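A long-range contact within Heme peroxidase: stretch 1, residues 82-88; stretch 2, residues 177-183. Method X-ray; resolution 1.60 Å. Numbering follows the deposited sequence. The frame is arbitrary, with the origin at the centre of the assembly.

Stretch 1, residues 82-88: DKGKPKE
Stretch 2, residues 177-183: EEDADFA

The most distinctive feature of this contact is that a single aromatic ring, F182, is packed chiefly against backbone: four consecutive residues, K83 to P86, pass around it without contributing a regular helix or strand. P86 covers one face, its CD lying 3.9 Å from the ring centroid of F182 and 10° off the ring normal, a CH-pi contact, with P86 CG 3.8 Å from F182 CG. At the ring edge, near its plane, K83 O approaches F182 CZ at 3.4 Å, while K85 C lies 3.4 Å from F182 CE2. F182 points toward the other stretch with chi1 -61° (m) and chi2 -75°, and has the largest covered area, 84 of the 295 Å² buried in total. G84, at phi/psi 73/-171, has the positive phi that glycine readily adopts, and its C sits 3.7 Å from F182 CZ.

Beyond the proline, the contact becomes polar. D179, buried and directed toward stretch 1 with chi1 -168° (t) and chi2 2°, accepts a nearly linear hydrogen bond from K87 N to its OD2 (2.9 Å, 169°). Its short carboxylate thus satisfies a backbone amide, and its other oxygen is used too: a water donates to D179 OD1 at 2.7 Å and to K85 O at 2.9 Å. K87 runs out extended (chi1 m, then t, t, t), bringing its NZ within 3.1 Å of E178 O in a second direct hydrogen bond.

The register pairs P86 with F182 (CA to CA 6.3 Å) and K87 with D179 (6.9 Å). Stretch 2 contains a 3-10 segment and continues as loop or turn, with F182 N donating to D179 O at 2.9 Å; this local bond links the two residues of stretch 2 with the largest covered areas. P86, at -55/144, leads into K87 at -58/-33.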

ATOM      1  N   ASP A  82     -13.191  33.156 -32.897  1.00 13.15           N
ATOM      2  CA  ASP A  82     -14.523  32.825 -33.427  1.00 13.66           C
ATOM      3  C   ASP A  82     -15.289  31.805 -32.582  1.00 13.97           C
ATOM      4  O   ASP A  82     -16.351  31.357 -32.979  1.00 13.96           O
ATOM      5  CB  ASP A  82     -14.394  32.319 -34.863  1.00 13.66           C
ATOM      6  CG  ASP A  82     -14.116  33.452 -35.863  1.00 15.20           C
ATOM      7  OD1 ASP A  82     -13.618  34.524 -35.436  1.00 15.85           O
ATOM      8  OD2 ASP A  82     -14.424  33.290 -37.049  1.00 14.89           O
ATOM      9  N   LYS A  83     -14.803  31.540 -31.379  1.00 14.69           N
ATOM     10  CA  LYS A  83     -15.387  30.506 -30.519  1.00 15.32           C
ATOM     11  C   LYS A  83     -16.344  31.079 -29.489  1.00 15.50           C
ATOM     12  O   LYS A  83     -16.878  30.335 -28.642  1.00 16.67           O
ATOM     13  CB  LYS A  83     -14.273  29.728 -29.813  1.00 15.78           C
ATOM     14  CG  LYS A  83     -13.580  28.716 -30.694  1.00 19.84           C
ATOM     15  CD  LYS A  83     -14.477  27.498 -30.959  1.00 24.25           C
ATOM     16  CE  LYS A  83     -13.728  26.418 -31.761  1.00 28.24           C
ATOM     17  NZ  LYS A  83     -13.525  26.819 -33.181  1.00 30.38           N
ATOM     18  N   GLY A  84     -16.597  32.384 -29.560  1.00 14.60           N
ATOM     19  CA  GLY A  84     -17.340  33.049 -28.508  1.00 14.01           C
ATOM     20  C   GLY A  84     -16.474  33.175 -27.268  1.00 13.56           C
ATOM     21  O   GLY A  84     -15.302  32.886 -27.309  1.00 14.00           O
ATOM     22  N   LYS A  85     -17.061  33.590 -26.168  1.00 12.86           N
ATOM     23  CA  LYS A  85     -16.309  33.772 -24.939  1.00 12.67           C
ATOM     24  C   LYS A  85     -17.209  33.564 -23.740  1.00 12.53           C
ATOM     25  O   LYS A  85     -18.339  34.022 -23.736  1.00 12.54           O
ATOM     26  CB  LYS A  85     -15.694  35.176 -24.903  1.00 12.78           C
ATOM     27  CG  LYS A  85     -14.506  35.344 -23.955  1.00 13.31           C
ATOM     28  CD  LYS A  85     -13.686  36.584 -24.327  1.00 12.46           C
ATOM     29  CE  LYS A  85     -12.405  36.708 -23.506  1.00 13.32           C
ATOM     30  NZ  LYS A  85     -11.650  37.939 -23.841  1.00 13.68           N
ATOM     31  N   PRO A  86     -16.714  32.836 -22.714  1.00 12.39           N
ATOM     32  CA  PRO A  86     -17.504  32.676 -21.496  1.00 12.45           C
ATOM     33  C   PRO A  86     -17.905  34.028 -20.910  1.00 12.75           C
ATOM     34  O   PRO A  86     -17.125  34.984 -20.981  1.00 12.88           O
ATOM     35  CB  PRO A  86     -16.555  31.935 -20.565  1.00 12.45           C
ATOM     36  CG  PRO A  86     -15.653  31.195 -21.475  1.00 12.09           C
ATOM     37  CD  PRO A  86     -15.458  32.062 -22.658  1.00 12.37           C
ATOM     38  N   LYS A  87     -19.109  34.094 -20.339  1.00 12.74           N
ATOM     39  CA  LYS A  87     -19.694  35.357 -19.926  1.00 13.24           C
ATOM     40  C   LYS A  87     -18.852  36.135 -18.923  1.00 13.25           C
ATOM     41  O   LYS A  87     -18.823  37.366 -18.975  1.00 13.57           O
ATOM     42  CB  LYS A  87     -21.099  35.128 -19.365  1.00 13.34           C
ATOM     43  CG  LYS A  87     -22.090  34.758 -20.421  1.00 15.57           C
ATOM     44  CD  LYS A  87     -23.425  34.416 -19.847  1.00 18.37           C
ATOM     45  CE  LYS A  87     -24.394  34.063 -20.949  1.00 21.68           C
ATOM     46  NZ  LYS A  87     -25.768  34.027 -20.467  1.00 27.43           N
ATOM     47  N   GLU A  88     -18.126  35.428 -18.059  1.00 13.39           N
ATOM     48  CA  GLU A  88     -17.332  36.085 -17.006  1.00 13.44           C
ATOM     49  C   GLU A  88     -15.814  36.049 -17.262  1.00 13.51           C
ATOM     50  O   GLU A  88     -15.022  36.382 -16.366  1.00 13.97           O
ATOM     51  CB  GLU A  88     -17.639  35.458 -15.665  1.00 13.27           C
ATOM     52  CG  GLU A  88     -19.112  35.488 -15.305  1.00 13.66           C
ATOM     53  CD  GLU A  88     -19.383  34.959 -13.913  1.00 16.72           C
ATOM     54  OE1 GLU A  88     -18.867  35.547 -12.940  1.00 16.24           O
ATOM     55  OE2 GLU A  88     -20.135  33.968 -13.785  1.00 17.11           O
ATOM     56  N   GLU A 177     -26.106  25.479 -17.508  1.00 17.87           N
ATOM     57  CA  GLU A 177     -26.878  25.952 -18.631  1.00 18.71           C
ATOM     58  C   GLU A 177     -27.108  27.485 -18.629  1.00 18.67           C
ATOM     59  O   GLU A 177     -27.569  28.035 -19.624  1.00 18.99           O
ATOM     60  CB  GLU A 177     -28.186  25.176 -18.723  1.00 19.22           C
ATOM     61  CG  GLU A 177     -27.941  23.678 -19.132  1.00 23.77           C
ATOM     62  CD  GLU A 177     -27.202  23.537 -20.503  1.00 27.60           C
ATOM     63  OE1 GLU A 177     -27.839  23.796 -21.552  1.00 33.91           O
ATOM     64  OE2 GLU A 177     -26.018  23.130 -20.518  1.00 29.65           O
ATOM     65  N   GLU A 178     -26.703  28.157 -17.544  1.00 18.29           N
ATOM     66  CA  GLU A 178     -26.708  29.623 -17.490  1.00 18.10           C
ATOM     67  C   GLU A 178     -25.729  30.250 -18.529  1.00 17.92           C
ATOM     68  O   GLU A 178     -25.812  31.438 -18.827  1.00 18.35           O
ATOM     69  CB  GLU A 178     -26.369  30.114 -16.077  1.00 18.32           C
ATOM     70  CG  GLU A 178     -24.875  29.934 -15.663  1.00 19.38           C
ATOM     71  CD  GLU A 178     -24.543  28.519 -15.161  1.00 21.60           C
ATOM     72  OE1 GLU A 178     -25.453  27.655 -15.138  1.00 21.73           O
ATOM     73  OE2 GLU A 178     -23.365  28.296 -14.729  1.00 22.01           O
ATOM     74  N   ASP A 179     -24.769  29.447 -19.010  1.00 17.15           N
ATOM     75  CA  ASP A 179     -23.888  29.847 -20.103  1.00 16.29           C
ATOM     76  C   ASP A 179     -23.660  28.597 -20.975  1.00 15.74           C
ATOM     77  O   ASP A 179     -22.573  28.033 -21.015  1.00 15.21           O
ATOM     78  CB  ASP A 179     -22.567  30.409 -19.551  1.00 16.17           C
ATOM     79  CG  ASP A 179     -21.704  31.131 -20.631  1.00 16.19           C
ATOM     80  OD1 ASP A 179     -22.134  31.241 -21.805  1.00 15.79           O
ATOM     81  OD2 ASP A 179     -20.606  31.613 -20.270  1.00 14.48           O
ATOM     82  N   ALA A 180     -24.724  28.177 -21.664  1.00 15.39           N
ATOM     83  CA  ALA A 180     -24.769  26.857 -22.302  1.00 15.23           C
ATOM     84  C   ALA A 180     -23.639  26.575 -23.280  1.00 14.94           C
ATOM     85  O   ALA A 180     -23.213  25.426 -23.407  1.00 14.81           O
ATOM     86  CB  ALA A 180     -26.123  26.659 -22.993  1.00 15.47           C
ATOM     87  N   ASP A 181     -23.144  27.593 -23.977  1.00 14.81           N
ATOM     88  CA  ASP A 181     -22.086  27.363 -24.968  1.00 14.94           C
ATOM     89  C   ASP A 181     -20.790  26.910 -24.293  1.00 14.34           C
ATOM     90  O   ASP A 181     -19.896  26.398 -24.941  1.00 14.95           O
ATOM     91  CB  ASP A 181     -21.811  28.620 -25.794  1.00 15.49           C
ATOM     92  CG  ASP A 181     -23.013  29.034 -26.676  1.00 18.75           C
ATOM     93  OD1 ASP A 181     -23.992  28.259 -26.785  1.00 23.19           O
ATOM     94  OD2 ASP A 181     -22.982  30.160 -27.225  1.00 24.42           O
ATOM     95  N   PHE A 182     -20.698  27.108 -22.987  1.00 13.62           N
ATOM     96  CA  PHE A 182     -19.473  26.764 -22.248  1.00 12.93           C
ATOM     97  C   PHE A 182     -19.736  25.877 -21.055  1.00 12.74           C
ATOM     98  O   PHE A 182     -18.857  25.681 -20.218  1.00 12.59           O
ATOM     99  CB  PHE A 182     -18.747  28.039 -21.830  1.00 12.55           C
ATOM    100  CG  PHE A 182     -18.314  28.878 -22.997  1.00 13.02           C
ATOM    101  CD1 PHE A 182     -17.218  28.491 -23.763  1.00 11.52           C
ATOM    102  CD2 PHE A 182     -19.095  29.920 -23.438  1.00 12.40           C
ATOM    103  CE1 PHE A 182     -16.877  29.182 -24.891  1.00 13.41           C
ATOM    104  CE2 PHE A 182     -18.758  30.619 -24.565  1.00 12.29           C
ATOM    105  CZ  PHE A 182     -17.639  30.247 -25.299  1.00 14.35           C
ATOM    106  N   ALA A 183     -20.901  25.252 -21.037  1.00 12.62           N
ATOM    107  CA  ALA A 183     -21.238  24.313 -19.996  1.00 12.52           C
ATOM    108  C   ALA A 183     -20.211  23.200 -19.962  1.00 12.35           C
ATOM    109  O   ALA A 183     -19.768  22.710 -21.012  1.00 12.69           O
ATOM    110  CB  ALA A 183     -22.642  23.741 -20.221  1.00 12.81           C
TER
HETATM  111  O   HOH W   1     -21.071  33.080 -23.487  1.00 21.51           O